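Local atomic coordinates of T-lymphoma invasion and metastasis-inducing protein 1 (PDB entry 4K2P), a protein that probably activates the small GTPase Rac as a nucleotide exchange factor, with a PH-CC-Ex region that binds phosphoinositides and partner proteins such as Par-3. Residues E145-M150 and E186-D191; D149-L154 and F179-N184; A215-P220 and S234-L239. The protein carries 5 engineered substitutions. One frame throughout, in Å; residues are numbered along the deposited sequence.

How the contacts relate
Contacts 1 and 2 are two neighbouring steps of one helical hairpin, helix 133-161 against helix 168-203, with centres about 8 Å apart and Asp149 and Met150 in common. Contact 2 lies nearer the turn of the hairpin, contact 1 nearer its open end. Contact 3 follows later in the chain, its centre about 14 Å from that of contact 1 and about 16 Å from that of contact 2, and joins the loop before helix 219-228 to helix 233-241. Phe216 packs on Gln189, Ser218 on Glu182 and Met190 on Phe236, setting this C-terminal part against helix 168-203. The Ex part is thus packed against the coiled coil, and helix 233-241 also meets strand 10-23 of the PH domain.

Contact 1. Residues E145-M150 and E186-D191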
loop_
_atom_site.group_PDB
_atom_site.type_symbol
_atom_site.label_atom_id
_atom_site.label_comp_id
_atom_site.label_asym_id
_atom_site.label_seq_id
_atom_site.Cartn_x
_atom_site.Cartn_y
_atom_site.Cartn_z
ATOM N N GLU A 145 -13.023 5.546 -10.209
ATOM C CA GLU A 145 -12.832 6.463 -11.321
ATOM C C GLU A 145 -13.984 7.474 -11.395
ATOM O O GLU A 145 -13.779 8.636 -11.757
ATOM C CB GLU A 145 -12.703 5.698 -12.641
ATOM C CG GLU A 145 -11.427 4.859 -12.749
ATOM C CD GLU A 145 -11.321 4.114 -14.074
ATOM O OE1 GLU A 145 -12.316 3.516 -14.513
ATOM O OE2 GLU A 145 -10.231 4.127 -14.682
ATOM N N GLN A 146 -15.190 7.035 -11.052
ATOM C CA GLN A 146 -16.335 7.941 -11.013
ATOM C C GLN A 146 -16.160 8.963 -9.888
ATOM O O GLN A 146 -16.436 10.149 -10.068
ATOM C CB GLN A 146 -17.646 7.164 -10.822
ATOM C CG GLN A 146 -18.130 6.429 -12.066
ATOM C CD GLN A 146 -19.301 5.486 -11.791
ATOM O OE1 GLN A 146 -19.430 4.925 -10.698
ATOM N NE2 GLN A 146 -20.169 5.324 -12.784
ATOM N N LYS A 147 -15.667 8.504 -8.740
ATOM C CA LYS A 147 -15.452 9.370 -7.589
ATOM C C LYS A 147 -14.340 10.369 -7.854
ATOM O O LYS A 147 -14.411 11.514 -7.411
ATOM C CB LYS A 147 -15.130 8.542 -6.338
ATOM C CG LYS A 147 -16.368 7.914 -5.706
ATOM C CD LYS A 147 -16.087 7.177 -4.402
ATOM C CE LYS A 147 -15.366 5.871 -4.623
ATOM N NZ LYS A 147 -15.309 5.045 -3.375
ATOM N N ILE A 148 -13.329 9.939 -8.599
ATOM C CA ILE A 148 -12.206 10.797 -8.930
ATOM C C ILE A 148 -12.668 11.885 -9.889
ATOM O O ILE A 148 -12.275 13.040 -9.761
ATOM C CB ILE A 148 -11.044 9.989 -9.554
ATOM C CG1 ILE A 148 -10.353 9.155 -8.478
ATOM C CG2 ILE A 148 -10.023 10.898 -10.223
ATOM C CD1 ILE A 148 -9.466 8.041 -9.033
ATOM N N ASP A 149 -13.481 11.503 -10.861
ATOM C CA ASP A 149 -13.970 12.444 -11.848
ATOM C C ASP A 149 -14.764 13.560 -11.166
ATOM O O ASP A 149 -14.572 14.744 -11.449
ATOM C CB ASP A 149 -14.837 11.727 -12.885
ATOM C CG ASP A 149 -15.281 12.648 -14.006
ATOM O OD1 ASP A 149 -14.409 13.300 -14.623
ATOM O OD2 ASP A 149 -16.502 12.725 -14.264
ATOM N N MET A 150 -15.632 13.163 -10.245
ATOM C CA MET A 150 -16.508 14.090 -9.541
ATOM C C MET A 150 -15.693 15.057 -8.677
ATOM O O MET A 150 -15.871 16.270 -8.773
ATOM C CB MET A 150 -17.524 13.310 -8.693
ATOM C CG MET A 150 -18.454 14.175 -7.852
ATOM S SD MET A 150 -19.375 15.375 -8.841
ATOM C CE MET A 150 -20.421 14.284 -9.798
ATOM N N GLU A 186 -6.090 12.064 -3.378
ATOM C CA GLU A 186 -4.931 11.259 -3.010
ATOM C C GLU A 186 -5.352 9.869 -2.574
ATOM O O GLU A 186 -4.740 8.876 -2.960
ATOM C CB GLU A 186 -4.143 11.894 -1.876
ATOM C CG GLU A 186 -3.241 13.026 -2.274
ATOM C CD GLU A 186 -2.424 13.508 -1.091
ATOM O OE1 GLU A 186 -3.021 13.745 -0.020
ATOM O OE2 GLU A 186 -1.188 13.611 -1.211
ATOM N N GLN A 187 -6.397 9.823 -1.754
ATOM C CA GLN A 187 -6.927 8.578 -1.216
ATOM C C GLN A 187 -7.502 7.722 -2.337
ATOM O O GLN A 187 -7.267 6.517 -2.384
ATOM C CB GLN A 187 -7.992 8.884 -0.162
ATOM C CG GLN A 187 -8.756 7.682 0.400
ATOM C CD GLN A 187 -7.912 6.818 1.314
ATOM O OE1 GLN A 187 -7.631 7.194 2.455
ATOM N NE2 GLN A 187 -7.519 5.643 0.828
ATOM N N PHE A 188 -8.234 8.354 -3.249
ATOM C CA PHE A 188 -8.899 7.648 -4.332
ATOM C C PHE A 188 -7.879 7.064 -5.305
ATOM O O PHE A 188 -8.055 5.946 -5.789
ATOM C CB PHE A 188 -9.854 8.567 -5.104
ATOM C CG PHE A 188 -11.101 8.961 -4.350
ATOM C CD1 PHE A 188 -11.628 8.161 -3.349
ATOM C CD2 PHE A 188 -11.764 10.132 -4.671
ATOM C CE1 PHE A 188 -12.782 8.536 -2.674
ATOM C CE2 PHE A 188 -12.912 10.508 -3.994
ATOM C CZ PHE A 188 -13.421 9.701 -2.999
ATOM N N GLN A 189 -6.828 7.826 -5.599
ATOM C CA GLN A 189 -5.817 7.407 -6.565
ATOM C C GLN A 189 -4.980 6.276 -6.001
ATOM O O GLN A 189 -4.511 5.414 -6.737
ATOM C CB GLN A 189 -4.910 8.569 -6.956
ATOM C CG GLN A 189 -5.593 9.649 -7.771
ATOM C CD GLN A 189 -5.874 9.222 -9.191
ATOM O OE1 GLN A 189 -5.577 8.100 -9.589
ATOM N NE2 GLN A 189 -6.455 10.117 -9.963
ATOM N N MET A 190 -4.762 6.323 -4.696
ATOM C CA MET A 190 -4.056 5.276 -3.995
ATOM C C MET A 190 -4.895 3.987 -4.026
ATOM O O MET A 190 -4.368 2.908 -4.279
ATOM C CB MET A 190 -3.765 5.709 -2.556
ATOM C CG MET A 190 -2.924 4.743 -1.762
ATOM S SD MET A 190 -1.284 4.477 -2.463
ATOM C CE MET A 190 -0.592 6.135 -2.360
ATOM N N ASP A 191 -6.199 4.106 -3.789
ATOM C CA ASP A 191 -7.082 2.937 -3.785
ATOM C C ASP A 191 -7.182 2.330 -5.179
ATOM O O ASP A 191 -7.183 1.115 -5.343
ATOM C CB ASP A 191 -8.472 3.307 -3.267
ATOM C CG ASP A 191 -8.508 3.483 -1.756
ATOM O OD1 ASP A 191 -7.686 2.869 -1.050
ATOM O OD2 ASP A 191 -9.361 4.244 -1.268
#
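This step of the antiparallel coiled-coil hairpin of the PH-CC-Ex module sets Lys147 and Ile148 of helix 133-161 against Phe188 and Gln189 of helix 168-203. The local axes pass 9.7 Å apart at 154°, and the CA atoms of Ile148 and Phe188 come within 6.5 Å. Lys147 lies over one face of the Phe188 ring, its CB 4.0 Å from the ring centroid in a CH-pi contact displaced toward the rim. The lysine chain runs athwart the phenylalanine: CD lies 3.9 Å from Phe188 CZ, and the bend at chi3 (-73°) turns CE back toward Phe188 CE1. Ile148 works closer to the backbone: its CG1 meets Phe188 CB at 3.5 Å as the two side chains point past one another. The other branch, CG2, reaches Gln189 NE2 at 3.7 Å, and CD1 packs beside the same amide, whose chain is bent at chi2 (-73°) toward the isoleucine. The step is held by van der Waals and CH-pi contacts, the lysine lending its aliphatic part and the glutamine its amide. Leu185 and Leu192 of helix 168-203 also pack on Ile148, while Leu144 and Asp151 of helix 133-161 flank Phe188. Elsewhere around segment 186-191, Met190 packs on His237 of helix 233-241, and Glu186 makes a salt bridge with Arg243, just past the end of that helix.

Contact 2. Residues D149-L154 and F179-N184. Engineered in segment 149-154: Leu154 (natural residue Met). With CA (calcium ion), chain E.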
loop_
_atom_site.group_PDB
_atom_site.type_symbol
_atom_site.label_atom_id
_atom_site.label_comp_id
_atom_site.label_asym_id
_atom_site.label_seq_id
_atom_site.Cartn_x
_atom_site.Cartn_y
_atom_site.Cartn_z
ATOM N N ASP A 149 -13.481 11.503 -10.861
ATOM C CA ASP A 149 -13.970 12.444 -11.848
ATOM C C ASP A 149 -14.764 13.560 -11.166
ATOM O O ASP A 149 -14.572 14.744 -11.449
ATOM C CB ASP A 149 -14.837 11.727 -12.885
ATOM C CG ASP A 149 -15.281 12.648 -14.006
ATOM O OD1 ASP A 149 -14.409 13.300 -14.623
ATOM O OD2 ASP A 149 -16.502 12.725 -14.264
ATOM N N MET A 150 -15.632 13.163 -10.245
ATOM C CA MET A 150 -16.508 14.090 -9.541
ATOM C C MET A 150 -15.693 15.057 -8.677
ATOM O O MET A 150 -15.871 16.270 -8.773
ATOM C CB MET A 150 -17.524 13.310 -8.693
ATOM C CG MET A 150 -18.454 14.175 -7.852
ATOM S SD MET A 150 -19.375 15.375 -8.841
ATOM C CE MET A 150 -20.421 14.284 -9.798
ATOM N N ASP A 151 -14.776 14.539 -7.864
ATOM C CA ASP A 151 -14.021 15.409 -6.963
ATOM C C ASP A 151 -13.032 16.299 -7.719
ATOM O O ASP A 151 -12.718 17.400 -7.262
ATOM C CB ASP A 151 -13.288 14.586 -5.903
ATOM C CG ASP A 151 -14.155 14.292 -4.695
ATOM O OD1 ASP A 151 -15.401 14.358 -4.826
ATOM O OD2 ASP A 151 -13.595 13.977 -3.621
ATOM N N GLU A 152 -12.566 15.846 -8.881
ATOM C CA GLU A 152 -11.706 16.674 -9.722
ATOM C C GLU A 152 -12.486 17.864 -10.269
ATOM O O GLU A 152 -11.980 18.975 -10.347
ATOM C CB GLU A 152 -11.121 15.869 -10.884
ATOM C CG GLU A 152 -9.859 15.111 -10.528
ATOM C CD GLU A 152 -9.344 14.263 -11.671
ATOM O OE1 GLU A 152 -10.057 14.117 -12.687
ATOM O OE2 GLU A 152 -8.231 13.720 -11.541
ATOM N N LYS A 153 -13.720 17.608 -10.666
ATOM C CA LYS A 153 -14.569 18.628 -11.250
ATOM C C LYS A 153 -15.002 19.644 -10.204
ATOM O O LYS A 153 -15.054 20.835 -10.478
ATOM C CB LYS A 153 -15.776 17.977 -11.910
ATOM C CG LYS A 153 -15.438 17.354 -13.251
ATOM C CD LYS A 153 -16.600 16.560 -13.813
ATOM C CE LYS A 153 -16.273 16.031 -15.196
ATOM N NZ LYS A 153 -17.361 15.168 -15.719
ATOM N N LEU A 154 -15.312 19.162 -9.007
ATOM C CA LEU A 154 -15.730 20.028 -7.917
ATOM C C LEU A 154 -14.567 20.921 -7.515
ATOM O O LEU A 154 -14.742 22.120 -7.299
ATOM C CB LEU A 154 -16.239 19.205 -6.730
ATOM C CG LEU A 154 -17.605 18.545 -6.928
ATOM C CD1 LEU A 154 -17.847 17.429 -5.905
ATOM C CD2 LEU A 154 -18.720 19.588 -6.842
ATOM N N PHE A 179 -8.810 21.854 -0.355
ATOM C CA PHE A 179 -7.836 20.997 0.309
ATOM C C PHE A 179 -8.457 19.662 0.716
ATOM O O PHE A 179 -7.753 18.649 0.743
ATOM C CB PHE A 179 -7.229 21.709 1.519
ATOM C CG PHE A 179 -6.398 22.929 1.161
ATOM C CD1 PHE A 179 -5.885 23.099 -0.122
ATOM C CD2 PHE A 179 -6.119 23.887 2.114
ATOM C CE1 PHE A 179 -5.125 24.210 -0.446
ATOM C CE2 PHE A 179 -5.355 25.003 1.799
ATOM C CZ PHE A 179 -4.852 25.162 0.516
ATOM N N VAL A 180 -9.757 19.645 1.019
ATOM C CA VAL A 180 -10.458 18.382 1.293
ATOM C C VAL A 180 -10.474 17.527 0.033
ATOM O O VAL A 180 -10.197 16.332 0.085
ATOM C CB VAL A 180 -11.918 18.596 1.792
ATOM C CG1 VAL A 180 -12.715 17.289 1.781
ATOM C CG2 VAL A 180 -11.922 19.172 3.196
ATOM N N TRP A 181 -10.790 18.145 -1.098
ATOM C CA TRP A 181 -10.882 17.433 -2.364
ATOM C C TRP A 181 -9.511 16.920 -2.800
ATOM O O TRP A 181 -9.386 15.841 -3.379
ATOM C CB TRP A 181 -11.472 18.331 -3.447
ATOM C CG TRP A 181 -12.956 18.549 -3.311
ATOM C CD1 TRP A 181 -13.916 17.598 -3.066
ATOM C CD2 TRP A 181 -13.648 19.793 -3.434
ATOM N NE1 TRP A 181 -15.159 18.184 -3.026
ATOM C CE2 TRP A 181 -15.022 19.529 -3.246
ATOM C CE3 TRP A 181 -13.240 21.109 -3.681
ATOM C CZ2 TRP A 181 -15.987 20.534 -3.294
ATOM C CZ3 TRP A 181 -14.195 22.101 -3.726
ATOM C CH2 TRP A 181 -15.556 21.808 -3.536
ATOM N N GLU A 182 -8.482 17.710 -2.522
ATOM C CA GLU A 182 -7.120 17.333 -2.842
ATOM C C GLU A 182 -6.750 16.049 -2.093
ATOM O O GLU A 182 -6.184 15.113 -2.658
ATOM C CB GLU A 182 -6.179 18.468 -2.470
ATOM C CG GLU A 182 -4.736 18.223 -2.798
ATOM C CD GLU A 182 -3.896 19.448 -2.546
ATOM O OE1 GLU A 182 -3.811 19.890 -1.381
ATOM O OE2 GLU A 182 -3.343 19.983 -3.524
ATOM N N GLN A 183 -7.097 16.020 -0.816
ATOM C CA GLN A 183 -6.836 14.879 0.038
ATOM C C GLN A 183 -7.673 13.658 -0.363
ATOM O O GLN A 183 -7.183 12.524 -0.336
ATOM C CB GLN A 183 -7.097 15.279 1.486
ATOM C CG GLN A 183 -6.448 14.386 2.507
ATOM C CD GLN A 183 -5.921 15.159 3.697
ATOM O OE1 GLN A 183 -6.349 14.943 4.830
ATOM N NE2 GLN A 183 -4.979 16.061 3.447
ATOM N N ASN A 184 -8.928 13.898 -0.743
ATOM C CA ASN A 184 -9.820 12.835 -1.197
ATOM C C ASN A 184 -9.247 12.170 -2.425
ATOM O O ASN A 184 -9.323 10.957 -2.580
ATOM C CB ASN A 184 -11.217 13.360 -1.529
ATOM C CG ASN A 184 -12.004 13.762 -0.307
ATOM O OD1 ASN A 184 -11.609 13.493 0.820
ATOM N ND2 ASN A 184 -13.143 14.401 -0.529
HETATM CA CA CA E . -11.419 12.967 3.065
HETATM O O HOH W 1 -10.130 14.960 2.818
HETATM O O HOH W 2 -12.145 11.244 4.633
HETATM O O HOH W 3 -11.980 14.356 4.976
HETATM O O HOH W 4 -10.144 11.171 2.022
HETATM O O HOH W 5 -13.769 12.734 2.410
#
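Asp151 and Trp181 stand opposite each other, CA atoms 5.9 Å apart, where the two helices of the hairpin run antiparallel at 153° with local axes 9.4 Å apart. The indole lies across helix 149-154. Over one face of it sits Leu154, an engineered residue (methionine in nature), whose CB makes a CH-pi contact 4.0 Å from the centroid of the six-membered ring, while the backbone O of Leu154 lies over the same ring, 3.6 Å from CZ3. At the pyrrole end, CD1 of Trp181 packs 3.7 Å from OD2 of Asp151, with carboxylate and ring planes steeply inclined. That same OD2 accepts a hydrogen bond from Asn184 ND2 (3.2 Å, 150° at the hydrogen), met nearly end-on to its C-O bond and close to the amide plane. With an alanine in place of Trp181, Leu154 CB would probably lose the face it rests on, and Asp151 would keep Phe188 but not the indole beside its carboxylate. Asn184 CG lies anti to the carbonyl carbon (chi1 -71°), which with a small chi2 puts OD1 on the calcium ion at 2.3 Å and ND2 on Asp151. Five waters complete the site, one also donating to the carbonyl O of Val180. Gripped at both ends, the amide is fixed in rotation and couples the ion to the facing helix; the metal would probably also polarise it, making the N-H a stronger donor.

Contact 3. Residues A215-P220 and S234-L239; sequences AFASRP and SSFHAL
A first torsion of -172° in Phe236 places CG opposite its own backbone N, and chi2 near zero (6°) turns the ring so that one face is presented to Ala217, in the linker ahead of helix 219-228. On the other side of the contact, Ala217 has an extended backbone (psi 128°) and its methyl group is directed toward helix 233-241. This methyl carbon, CB, sits over the Phe236 ring, 4.1 Å from the centroid and displaced toward the rim, in a CH-pi contact. The far end of the ring comes nearest the linker: CZ lies 3.7 Å from Ala217 CA and 3.9 Å from Ala217 CB, and CE2 is 3.9 Å from Ala217 N. Phe216 contributes through its main chain, its carbonyl carbon reaching Phe236 CZ at 4.1 Å, whereas its own ring leads away from the helix. Between the two segments the contact is van der Waals and CH-pi only. CE of Met190 lies over the opposite face of Phe236, so the ring is sandwiched between two methyl groups, and Leu213 and Leu214 of helix 210-214 also pack on it. The linker then enters helix 219-228, with Ser218 at the N-cap position: its OG is hydrogen-bonded to Thr221 OG1, and its backbone N to Glu186 OE2 of helix 168-203. Beyond the contact, Ser235 and Ala238 of helix 233-241 rest on Leu20 of strand 10-23, in the PH domain.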
loop_
_atom_site.group_PDB
_atom_site.type_symbol
_atom_site.label_atom_id
_atom_site.label_comp_id
_atom_site.label_asym_id
_atom_site.label_seq_id
_atom_site.Cartn_x
_atom_site.Cartn_y
_atom_site.Cartn_z
ATOM N N ALA A 215 2.896 11.302 -8.881
ATOM C CA ALA A 215 2.573 12.638 -9.363
ATOM C C ALA A 215 1.308 13.195 -8.696
ATOM O O ALA A 215 1.078 14.393 -8.712
ATOM C CB ALA A 215 2.410 12.623 -10.877
ATOM N N PHE A 216 0.493 12.327 -8.104
ATOM C CA PHE A 216 -0.729 12.752 -7.422
ATOM C C PHE A 216 -0.497 13.153 -5.972
ATOM O O PHE A 216 -1.408 13.643 -5.314
ATOM C CB PHE A 216 -1.786 11.638 -7.466
ATOM C CG PHE A 216 -2.393 11.445 -8.819
ATOM C CD1 PHE A 216 -3.210 12.419 -9.359
ATOM C CD2 PHE A 216 -2.137 10.302 -9.554
ATOM C CE1 PHE A 216 -3.762 12.260 -10.607
ATOM C CE2 PHE A 216 -2.683 10.132 -10.805
ATOM C CZ PHE A 216 -3.502 11.116 -11.334
ATOM N N ALA A 217 0.712 12.949 -5.465
ATOM C CA ALA A 217 1.025 13.372 -4.106
ATOM C C ALA A 217 0.958 14.894 -4.004
ATOM O O ALA A 217 1.584 15.610 -4.776
ATOM C CB ALA A 217 2.406 12.867 -3.683
ATOM N N SER A 218 0.197 15.369 -3.028
ATOM C CA SER A 218 0.046 16.797 -2.762
ATOM C C SER A 218 1.311 17.371 -2.145
ATOM O O SER A 218 2.222 16.626 -1.794
ATOM C CB SER A 218 -1.141 17.022 -1.833
ATOM O OG SER A 218 -0.795 16.671 -0.506
ATOM N N ARG A 219 1.386 18.695 -2.029
ATOM C CA ARG A 219 2.559 19.322 -1.440
ATOM C C ARG A 219 2.778 18.878 0.005
ATOM O O ARG A 219 3.894 18.509 0.354
ATOM C CB ARG A 219 2.478 20.850 -1.531
ATOM C CG ARG A 219 3.720 21.544 -0.996
ATOM C CD ARG A 219 3.619 23.049 -1.093
ATOM N NE ARG A 219 4.682 23.706 -0.330
ATOM C CZ ARG A 219 5.690 24.397 -0.850
ATOM N NH1 ARG A 219 5.827 24.509 -2.156
ATOM N NH2 ARG A 219 6.586 24.961 -0.055
ATOM N N PRO A 220 1.723 18.875 0.841
ATOM C CA PRO A 220 1.960 18.424 2.220
ATOM C C PRO A 220 2.461 16.986 2.303
ATOM O O PRO A 220 3.283 16.667 3.165
ATOM C CB PRO A 220 0.582 18.540 2.877
ATOM C CG PRO A 220 -0.187 19.490 2.040
ATOM C CD PRO A 220 0.373 19.440 0.658
ATOM N N SER A 234 5.504 3.184 -1.749
ATOM C CA SER A 234 5.356 2.601 -0.416
ATOM C C SER A 234 5.201 3.649 0.687
ATOM O O SER A 234 4.408 3.460 1.609
ATOM C CB SER A 234 6.546 1.695 -0.094
ATOM O OG SER A 234 6.572 0.585 -0.968
ATOM N N SER A 235 5.968 4.733 0.619
ATOM C CA SER A 235 5.868 5.783 1.627
ATOM C C SER A 235 4.601 6.623 1.417
ATOM O O SER A 235 3.988 7.087 2.371
ATOM C CB SER A 235 7.115 6.669 1.600
ATOM O OG SER A 235 7.238 7.339 0.360
ATOM N N PHE A 236 4.225 6.804 0.157
ATOM C CA PHE A 236 3.007 7.514 -0.213
ATOM C C PHE A 236 1.829 6.762 0.389
ATOM O O PHE A 236 0.981 7.343 1.058
ATOM C CB PHE A 236 2.907 7.597 -1.741
ATOM C CG PHE A 236 1.787 8.461 -2.260
ATOM C CD1 PHE A 236 0.996 9.226 -1.414
ATOM C CD2 PHE A 236 1.535 8.509 -3.618
ATOM C CE1 PHE A 236 -0.026 10.017 -1.919
ATOM C CE2 PHE A 236 0.518 9.303 -4.125
ATOM C CZ PHE A 236 -0.266 10.052 -3.274
ATOM N N HIS A 237 1.818 5.449 0.179
ATOM C CA HIS A 237 0.757 4.600 0.691
ATOM C C HIS A 237 0.730 4.646 2.203
ATOM O O HIS A 237 -0.333 4.744 2.784
ATOM C CB HIS A 237 0.906 3.150 0.235
ATOM C CG HIS A 237 -0.222 2.279 0.689
ATOM N ND1 HIS A 237 -0.070 0.946 1.001
ATOM C CD2 HIS A 237 -1.528 2.565 0.904
ATOM C CE1 HIS A 237 -1.231 0.445 1.380
ATOM N NE2 HIS A 237 -2.131 1.409 1.333
ATOM N N ALA A 238 1.896 4.564 2.842
ATOM C CA ALA A 238 1.948 4.549 4.301
ATOM C C ALA A 238 1.339 5.829 4.878
ATOM O O ALA A 238 0.611 5.790 5.867
ATOM C CB ALA A 238 3.380 4.375 4.790
ATOM N N LEU A 239 1.645 6.958 4.252
ATOM C CA LEU A 239 1.161 8.251 4.716
ATOM C C LEU A 239 -0.355 8.349 4.562
ATOM O O LEU A 239 -1.053 8.813 5.459
ATOM C CB LEU A 239 1.867 9.370 3.950
ATOM C CG LEU A 239 3.340 9.538 4.312
ATOM C CD1 LEU A 239 4.074 10.334 3.250
ATOM C CD2 LEU A 239 3.475 10.210 5.669
#